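Local coordinates for protein peptidoglycan-binding domain 1 (PDB 5NM7) that probably cleaves bacterial peptidoglycan as a modular phage endolysin, joining a peptidoglycan-binding domain to a lysozyme-like muramidase domain, at residues V205-A208 with E209-E212. Residues are numbered along the deposited sequence; the frame is centred on the assembly and turned at random.
With GLY (glycine), chain E.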
loop_
_atom_site.group_PDB
_atom_site.type_symbol
_atom_site.label_atom_id
_atom_site.label_comp_id
_atom_site.label_asym_id
_atom_site.label_seq_id
_atom_site.Cartn_x
_atom_site.Cartn_y
_atom_site.Cartn_z
ATOM N N VAL A 205 -6.508 -1.813 -12.456
ATOM C CA VAL A 205 -7.922 -1.978 -12.197
ATOM C C VAL A 205 -8.308 -1.447 -10.827
ATOM O O VAL A 205 -9.235 -0.646 -10.685
ATOM C CB VAL A 205 -8.343 -3.456 -12.323
ATOM C CG1 VAL A 205 -9.770 -3.697 -11.817
ATOM C CG2 VAL A 205 -8.218 -3.901 -13.778
ATOM N N SER A 206 -7.613 -1.886 -9.774
ATOM C CA SER A 206 -8.063 -1.533 -8.434
ATOM C C SER A 206 -6.996 -1.822 -7.398
ATOM O O SER A 206 -6.044 -2.574 -7.660
ATOM C CB SER A 206 -9.288 -2.329 -8.041
ATOM O OG SER A 206 -8.977 -3.714 -7.917
ATOM N N GLU A 207 -7.183 -1.214 -6.228
ATOM C CA GLU A 207 -6.280 -1.501 -5.100
ATOM C C GLU A 207 -6.434 -2.950 -4.645
ATOM O O GLU A 207 -5.465 -3.560 -4.174
ATOM C CB GLU A 207 -6.549 -0.576 -3.943
ATOM C CG GLU A 207 -6.049 0.824 -4.241
ATOM C CD GLU A 207 -6.220 1.782 -3.076
ATOM O OE1 GLU A 207 -6.812 1.367 -2.055
ATOM O OE2 GLU A 207 -5.755 2.939 -3.212
ATOM N N ALA A 208 -7.634 -3.499 -4.779
ATOM C CA ALA A 208 -7.838 -4.923 -4.493
ATOM C C ALA A 208 -6.908 -5.827 -5.310
ATOM O O ALA A 208 -6.345 -6.775 -4.781
ATOM C CB ALA A 208 -9.300 -5.299 -4.699
ATOM N N GLU A 209 -6.736 -5.522 -6.608
ATOM C CA GLU A 209 -5.810 -6.272 -7.426
ATOM C C GLU A 209 -4.369 -6.063 -6.986
ATOM O O GLU A 209 -3.565 -6.980 -7.025
ATOM C CB GLU A 209 -5.957 -5.928 -8.913
ATOM C CG GLU A 209 -7.261 -6.429 -9.511
ATOM C CD GLU A 209 -7.328 -7.967 -9.596
ATOM O OE1 GLU A 209 -6.270 -8.599 -9.724
ATOM O OE2 GLU A 209 -8.432 -8.562 -9.564
ATOM N N GLN A 210 -4.060 -4.854 -6.542
ATOM C CA GLN A 210 -2.724 -4.531 -6.059
ATOM C C GLN A 210 -2.417 -5.292 -4.770
ATOM O O GLN A 210 -1.302 -5.774 -4.600
ATOM C CB GLN A 210 -2.627 -3.045 -5.851
ATOM C CG GLN A 210 -2.748 -2.303 -7.157
ATOM C CD GLN A 210 -2.763 -0.803 -6.959
ATOM O OE1 GLN A 210 -2.596 -0.311 -5.852
ATOM N NE2 GLN A 210 -2.913 -0.077 -8.051
ATOM N N LEU A 211 -3.402 -5.381 -3.895
ATOM C CA LEU A 211 -3.294 -6.221 -2.673
ATOM C C LEU A 211 -3.163 -7.705 -3.040
ATOM O O LEU A 211 -2.416 -8.421 -2.388
ATOM C CB LEU A 211 -4.483 -6.062 -1.764
ATOM C CG LEU A 211 -4.580 -6.932 -0.490
ATOM C CD1 LEU A 211 -3.411 -6.694 0.447
ATOM C CD2 LEU A 211 -5.888 -6.661 0.206
ATOM N N GLU A 212 -3.885 -8.153 -4.068
ATOM C CA GLU A 212 -3.800 -9.559 -4.520
ATOM C C GLU A 212 -2.376 -9.879 -4.933
ATOM O O GLU A 212 -1.886 -10.963 -4.632
ATOM C CB GLU A 212 -4.804 -9.846 -5.651
ATOM C CG GLU A 212 -4.703 -11.219 -6.337
ATOM C CD GLU A 212 -4.925 -12.399 -5.430
ATOM O OE1 GLU A 212 -5.451 -12.290 -4.291
ATOM O OE2 GLU A 212 -4.531 -13.526 -5.830
HETATM N N GLY E . -6.772 -11.363 -1.993
HETATM C CA GLY E . -6.658 -9.879 -1.772
HETATM C C GLY E . -7.672 -9.104 -2.575
HETATM O O GLY E . -8.465 -9.756 -3.245
HETATM O OXT GLY E . -7.759 -7.854 -2.562
#
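Ala208 and Glu212, one helical turn apart, meet the same bound glycine from the flank of a helix just begun. Glu212 N donates to Ala208 O at 2.9 Å, while Glu212 OE1 takes the ligand's amino N at 2.8 Å. With CG anti to the backbone N (chi1 173°) and a bend at chi2, Glu212 sets OE1 beside the amino end of the ligand. Arg86 and Arg216 form salt bridges to its two oxygens and so pin the carboxylate. Leu211 adds the nonpolar wall, with CD2 3.5 Å from the ligand OXT, and Ala208 CB lies 3.7 Å from that oxygen.

At the helix start, Ser206 is the N-cap. Its OG sits between the backbone N and the carbonyl carbon (chi1 66°). Ser206 OG accepts from Glu209 N at 3.2 Å in a fairly straight bond (158°). Glu209 CG packs against Ser206 OG at 3.6 Å. The extended Gln210 side chain passes Ser206 O, its CG 3.3 Å from that oxygen, and its buried amide is held by Ala180 N, Met203 O and Gly106 O. Glu207 crosses it obliquely, Glu207 CG 4.0 Å from Gln210 OE1; Glu207 OE1 takes Leu75 N and a salt bridge from Lys60, OE2 Gly106 N. Together they make a serine N-capped first turn of helix 207-219, packed against helix 77-87 and lining the pocket where a glycine is bound in this crystal, within the N-acetylmuramidase family region.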